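Local coordinates for RNA-directed RNA polymerase (Infectious pancreatic necrosis virus, PDB 3ZED), which probably copies the viral RNA genome as an RNA-dependent RNA polymerase, found both free and covalently joined to the RNA, and interacts with the capsid protein VP3, at residues Tyr164-Leu168 / Leu458-Leu462; Leu301-Glu307 / Thr318-Ser323. One frame throughout, in Å; residues are numbered along the deposited sequence.

How the interactions relate
Both contacts use one mixed beta sheet within the family's palm region, and their centres lie 10 Å apart. Interaction 2 pairs strand 299-310 antiparallel with strand 320-323; strand 456-459, which leads into the turn used by interaction 1, runs parallel to 299-310, with Leu302 N 3.0 Å from Leu458 O, a probable hydrogen bond. Helix 164-179 covers the sheet face bearing Leu302, Pro304 and Asn320. Gln167 provides a second link: its NE2 is 2.9 Å from Asn320 OD1, also probably hydrogen-bonded. Both segments of interaction 2 fall among the 289 residues separating the halves of interaction 1. Towards the predicted GTP-binding segment, the Leu301 side chain is about 4 Å from Gly248, that of Met460 about 10 Å from that of Ile252.

Interaction 1. Residues Tyr164-Leu168 / Leu458-Leu462; sequences YSGQL and LLMNL
Residues Tyr164-Leu168 form the first turn of a helix (phi/psi near -60/-45, Leu168 N to Tyr164 O 2.8 Å) facing a strand end and its hairpin turn. The closest CA pair, Tyr164 and Leu459, is 8.8 Å apart, and no hydrogen bond crosses. Tyr164 (chi1 m) presents one ring face to Met460 (chi1 m, chi2 t), whose CE lies 3.8 Å from the ring centroid, 21° off the normal, a CH-pi contact; SD, 4.7 Å from that centroid, makes it Met-aromatic. At the ring edge, Tyr164 CE1 is 4.1 Å from Leu459 CD1. Gln167 (m, t) puts OE1 3.6 Å from Leu459 CD1, while OE1 hydrogen-bonds His110. Leu168 CD2 reaches Leu459 CD2 (Leu459 t, p) at 3.8 Å. Leu459-Leu462 is a type II' turn (Met460 62/-128, Asn461 -103/15); Leu462 N to Leu459 O, 2.9 Å, and Leu459 N to Leu462 O, 3.1 Å, define a two-residue hairpin packed against a helix. Helix 45-54 touches Leu168 and Met460, and strand 299-310 touches Leu459.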
loop_
_atom_site.group_PDB
_atom_site.type_symbol
_atom_site.label_atom_id
_atom_site.label_comp_id
_atom_site.label_asym_id
_atom_site.label_seq_id
_atom_site.Cartn_x
_atom_site.Cartn_y
_atom_site.Cartn_z
ATOM N N TYR B 164 -17.030 5.715 -15.471
ATOM C CA TYR B 164 -17.584 6.590 -14.424
ATOM C C TYR B 164 -18.615 5.804 -13.595
ATOM O O TYR B 164 -18.561 5.855 -12.376
ATOM C CB TYR B 164 -18.226 7.853 -15.020
ATOM C CG TYR B 164 -17.258 8.968 -15.359
ATOM C CD1 TYR B 164 -16.600 9.676 -14.356
ATOM C CD2 TYR B 164 -17.066 9.371 -16.678
ATOM C CE1 TYR B 164 -15.741 10.730 -14.661
ATOM C CE2 TYR B 164 -16.215 10.428 -16.994
ATOM C CZ TYR B 164 -15.562 11.110 -15.982
ATOM O OH TYR B 164 -14.737 12.155 -16.309
ATOM N N SER B 165 -19.515 5.042 -14.262
ATOM C CA SER B 165 -20.521 4.203 -13.601
ATOM C C SER B 165 -19.831 3.192 -12.662
ATOM O O SER B 165 -20.258 3.020 -11.513
ATOM C CB SER B 165 -21.386 3.478 -14.628
ATOM O OG SER B 165 -22.352 4.338 -15.210
ATOM N N GLY B 166 -18.773 2.539 -13.174
ATOM C CA GLY B 166 -17.958 1.602 -12.407
ATOM C C GLY B 166 -17.425 2.247 -11.136
ATOM O O GLY B 166 -17.639 1.704 -10.044
ATOM N N GLN B 167 -16.817 3.478 -11.265
ATOM C CA GLN B 167 -16.265 4.272 -10.157
ATOM C C GLN B 167 -17.342 4.672 -9.149
ATOM O O GLN B 167 -17.121 4.564 -7.945
ATOM C CB GLN B 167 -15.560 5.548 -10.677
ATOM C CG GLN B 167 -14.249 5.298 -11.410
ATOM C CD GLN B 167 -13.493 6.584 -11.590
ATOM O OE1 GLN B 167 -13.693 7.311 -12.558
ATOM N NE2 GLN B 167 -12.635 6.915 -10.639
ATOM N N LEU B 168 -18.506 5.135 -9.645
ATOM C CA LEU B 168 -19.629 5.592 -8.818
ATOM C C LEU B 168 -20.259 4.425 -8.033
ATOM O O LEU B 168 -20.516 4.576 -6.836
ATOM C CB LEU B 168 -20.670 6.321 -9.681
ATOM C CG LEU B 168 -20.204 7.676 -10.258
ATOM C CD1 LEU B 168 -21.121 8.154 -11.368
ATOM C CD2 LEU B 168 -20.088 8.734 -9.180
ATOM N N LEU B 458 -12.591 14.057 -5.321
ATOM C CA LEU B 458 -13.048 14.851 -6.450
ATOM C C LEU B 458 -13.202 13.993 -7.690
ATOM O O LEU B 458 -12.263 13.311 -8.108
ATOM C CB LEU B 458 -12.064 16.022 -6.735
ATOM C CG LEU B 458 -12.474 17.046 -7.832
ATOM C CD1 LEU B 458 -13.711 17.842 -7.439
ATOM C CD2 LEU B 458 -11.341 17.980 -8.164
ATOM N N LEU B 459 -14.383 14.083 -8.307
ATOM C CA LEU B 459 -14.727 13.388 -9.550
ATOM C C LEU B 459 -15.598 14.331 -10.331
ATOM O O LEU B 459 -16.635 14.748 -9.821
ATOM C CB LEU B 459 -15.421 12.034 -9.287
ATOM C CG LEU B 459 -15.598 11.151 -10.508
ATOM C CD1 LEU B 459 -14.281 10.472 -10.884
ATOM C CD2 LEU B 459 -16.693 10.123 -10.285
ATOM N N MET B 460 -15.160 14.698 -11.557
ATOM C CA MET B 460 -15.797 15.725 -12.411
ATOM C C MET B 460 -15.698 17.039 -11.616
ATOM O O MET B 460 -14.607 17.348 -11.120
ATOM C CB MET B 460 -17.237 15.352 -12.834
ATOM C CG MET B 460 -17.317 14.025 -13.554
ATOM S SD MET B 460 -18.923 13.774 -14.316
ATOM C CE MET B 460 -19.119 12.112 -14.089
ATOM N N ASN B 461 -16.815 17.754 -11.419
ATOM C CA ASN B 461 -16.874 18.974 -10.617
ATOM C C ASN B 461 -17.505 18.654 -9.229
ATOM O O ASN B 461 -17.905 19.573 -8.522
ATOM C CB ASN B 461 -17.677 20.061 -11.377
ATOM C CG ASN B 461 -19.160 19.782 -11.525
ATOM O OD1 ASN B 461 -19.651 18.675 -11.284
ATOM N ND2 ASN B 461 -19.924 20.800 -11.905
ATOM N N LEU B 462 -17.590 17.345 -8.854
ATOM C CA LEU B 462 -18.240 16.894 -7.618
ATOM C C LEU B 462 -17.258 16.556 -6.499
ATOM O O LEU B 462 -16.373 15.707 -6.661
ATOM C CB LEU B 462 -19.152 15.664 -7.876
ATOM C CG LEU B 462 -20.261 15.798 -8.936
ATOM C CD1 LEU B 462 -20.921 14.483 -9.176
ATOM C CD2 LEU B 462 -21.334 16.816 -8.530
#

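Interaction 2. Residues Leu301-Glu307 / Thr318-Ser323; sequences LLFPKGE and TRNIWS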
loop_
_atom_site.group_PDB
_atom_site.type_symbol
_atom_site.label_atom_id
_atom_site.label_comp_id
_atom_site.label_asym_id
_atom_site.label_seq_id
_atom_site.Cartn_x
_atom_site.Cartn_y
_atom_site.Cartn_z
ATOM N N LEU B 301 -7.973 13.098 -5.604
ATOM C CA LEU B 301 -8.525 12.925 -6.954
ATOM C C LEU B 301 -8.980 11.472 -7.086
ATOM O O LEU B 301 -8.204 10.575 -6.750
ATOM C CB LEU B 301 -7.499 13.266 -8.059
ATOM C CG LEU B 301 -6.895 14.664 -8.077
ATOM C CD1 LEU B 301 -5.914 14.790 -9.233
ATOM C CD2 LEU B 301 -7.981 15.756 -8.144
ATOM N N LEU B 302 -10.237 11.233 -7.487
ATOM C CA LEU B 302 -10.704 9.850 -7.595
ATOM C C LEU B 302 -10.252 9.241 -8.926
ATOM O O LEU B 302 -10.954 9.306 -9.936
ATOM C CB LEU B 302 -12.216 9.748 -7.404
ATOM C CG LEU B 302 -12.706 8.382 -6.954
ATOM C CD1 LEU B 302 -12.364 8.133 -5.484
ATOM C CD2 LEU B 302 -14.208 8.241 -7.215
ATOM N N PHE B 303 -9.046 8.669 -8.907
ATOM C CA PHE B 303 -8.387 8.072 -10.052
ATOM C C PHE B 303 -8.924 6.661 -10.335
ATOM O O PHE B 303 -8.932 5.830 -9.428
ATOM C CB PHE B 303 -6.868 8.040 -9.775
ATOM C CG PHE B 303 -5.993 7.685 -10.947
ATOM C CD1 PHE B 303 -5.656 6.359 -11.210
ATOM C CD2 PHE B 303 -5.431 8.680 -11.740
ATOM C CE1 PHE B 303 -4.835 6.026 -12.297
ATOM C CE2 PHE B 303 -4.601 8.351 -12.815
ATOM C CZ PHE B 303 -4.309 7.027 -13.086
ATOM N N PRO B 304 -9.354 6.348 -11.586
ATOM C CA PRO B 304 -9.810 4.965 -11.880
ATOM C C PRO B 304 -8.610 4.028 -12.013
ATOM O O PRO B 304 -7.702 4.298 -12.802
ATOM C CB PRO B 304 -10.576 5.121 -13.196
ATOM C CG PRO B 304 -9.941 6.298 -13.874
ATOM C CD PRO B 304 -9.415 7.211 -12.789
ATOM N N LYS B 305 -8.559 2.966 -11.207
ATOM C CA LYS B 305 -7.413 2.048 -11.225
ATOM C C LYS B 305 -7.434 1.125 -12.464
ATOM O O LYS B 305 -8.473 0.530 -12.771
ATOM C CB LYS B 305 -7.404 1.201 -9.939
ATOM C CG LYS B 305 -6.107 0.475 -9.672
ATOM C CD LYS B 305 -6.119 -0.172 -8.294
ATOM C CE LYS B 305 -4.744 -0.673 -7.899
ATOM N NZ LYS B 305 -4.390 -1.923 -8.618
ATOM N N GLY B 306 -6.286 1.019 -13.142
ATOM C CA GLY B 306 -6.100 0.125 -14.285
ATOM C C GLY B 306 -6.001 -1.302 -13.783
ATOM O O GLY B 306 -5.139 -1.608 -12.962
ATOM N N GLU B 307 -6.936 -2.157 -14.185
ATOM C CA GLU B 307 -6.990 -3.554 -13.743
ATOM C C GLU B 307 -7.634 -4.451 -14.773
ATOM O O GLU B 307 -8.227 -3.961 -15.733
ATOM C CB GLU B 307 -7.797 -3.650 -12.440
ATOM C CG GLU B 307 -6.893 -3.748 -11.240
ATOM C CD GLU B 307 -7.567 -3.555 -9.908
ATOM O OE1 GLU B 307 -8.818 -3.599 -9.849
ATOM O OE2 GLU B 307 -6.830 -3.390 -8.910
ATOM N N THR B 318 -15.259 -0.312 -10.751
ATOM C CA THR B 318 -13.964 0.250 -11.121
ATOM C C THR B 318 -13.317 0.595 -9.798
ATOM O O THR B 318 -13.866 1.404 -9.056
ATOM C CB THR B 318 -14.042 1.456 -12.081
ATOM O OG1 THR B 318 -14.861 1.165 -13.214
ATOM C CG2 THR B 318 -12.644 1.958 -12.517
ATOM N N ARG B 319 -12.194 -0.029 -9.471
ATOM C CA ARG B 319 -11.522 0.294 -8.213
ATOM C C ARG B 319 -10.939 1.714 -8.307
ATOM O O ARG B 319 -10.551 2.177 -9.393
ATOM C CB ARG B 319 -10.455 -0.754 -7.847
ATOM C CG ARG B 319 -11.069 -2.126 -7.554
ATOM C CD ARG B 319 -10.429 -2.827 -6.377
ATOM N NE ARG B 319 -9.169 -3.486 -6.718
ATOM C CZ ARG B 319 -8.078 -3.449 -5.959
ATOM N NH1 ARG B 319 -8.077 -2.770 -4.817
ATOM N NH2 ARG B 319 -6.976 -4.083 -6.341
ATOM N N ASN B 320 -10.947 2.415 -7.177
ATOM C CA ASN B 320 -10.488 3.801 -7.124
ATOM C C ASN B 320 -9.194 3.989 -6.385
ATOM O O ASN B 320 -9.006 3.415 -5.316
ATOM C CB ASN B 320 -11.556 4.676 -6.467
ATOM C CG ASN B 320 -12.831 4.764 -7.264
ATOM O OD1 ASN B 320 -12.812 5.000 -8.458
ATOM N ND2 ASN B 320 -13.972 4.596 -6.616
ATOM N N ILE B 321 -8.319 4.845 -6.935
ATOM C CA ILE B 321 -7.103 5.280 -6.262
ATOM C C ILE B 321 -7.416 6.683 -5.716
ATOM O O ILE B 321 -7.749 7.588 -6.490
ATOM C CB ILE B 321 -5.832 5.260 -7.158
ATOM C CG1 ILE B 321 -5.480 3.831 -7.681
ATOM C CG2 ILE B 321 -4.639 5.981 -6.481
ATOM C CD1 ILE B 321 -4.254 3.066 -7.069
ATOM N N TRP B 322 -7.362 6.848 -4.394
ATOM C CA TRP B 322 -7.571 8.141 -3.748
ATOM C C TRP B 322 -6.226 8.851 -3.854
ATOM O O TRP B 322 -5.274 8.527 -3.130
ATOM C CB TRP B 322 -8.031 7.928 -2.315
ATOM C CG TRP B 322 -8.557 9.151 -1.623
ATOM C CD1 TRP B 322 -9.864 9.533 -1.519
ATOM C CD2 TRP B 322 -7.800 10.080 -0.824
ATOM N NE1 TRP B 322 -9.969 10.649 -0.714
ATOM C CE2 TRP B 322 -8.717 11.011 -0.283
ATOM C CE3 TRP B 322 -6.429 10.216 -0.513
ATOM C CZ2 TRP B 322 -8.312 12.066 0.548
ATOM C CZ3 TRP B 322 -6.028 11.253 0.310
ATOM C CH2 TRP B 322 -6.961 12.171 0.827
ATOM N N SER B 323 -6.105 9.726 -4.856
ATOM C CA SER B 323 -4.823 10.323 -5.137
ATOM C C SER B 323 -4.602 11.572 -4.272
ATOM O O SER B 323 -5.076 12.670 -4.575
ATOM C CB SER B 323 -4.683 10.588 -6.630
ATOM O OG SER B 323 -3.335 10.891 -6.940
#
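Lys305 extends its aliphatic chain over the guanidinium of Arg319, with CD above one face, and its CE lies 3.9 Å from Ile321 CD1. This cluster sits at one end of an antiparallel beta hairpin in the palm region's mixed sheet, whose strand segments 301-304 and 320-323 run at 147° with axes 4.5 Å apart at closest. Leu301-Ser323 and Phe303-Ile321, sharing one face, are hydrogen-bonded pairs: Leu301 N to Ser323 O is 3.1 Å, Ser323 N to Leu301 O 3.0 Å, Phe303 N to Ile321 O 2.9 Å and Ile321 N to Phe303 O 2.7 Å. Lys305 N to Arg319 O, 2.8 Å, continues the ladder. Leu301 approaches Gly248 of the predicted GTP site. Leu302-Trp322 and Pro304-Asn320 are non-hydrogen-bonded pairs on the opposite face, where Leu302 CG packs 3.6 Å from Asn320 CG. There Gln167 of helix 164-179 hydrogen-bonds Asn320 OD1, and Trp322 NE1 reaches Ser456 O. Glu307 OE2 makes salt bridges to Arg319 NH2 (2.7 Å) and Lys305 NZ (2.9 Å), while Arg319 NE donates to Glu307 OE1 at 3.2 Å. Since Lys305 NZ and Arg319 NH2 are only 4.1 Å apart, the shared carboxylate offsets the repulsion between two like charges.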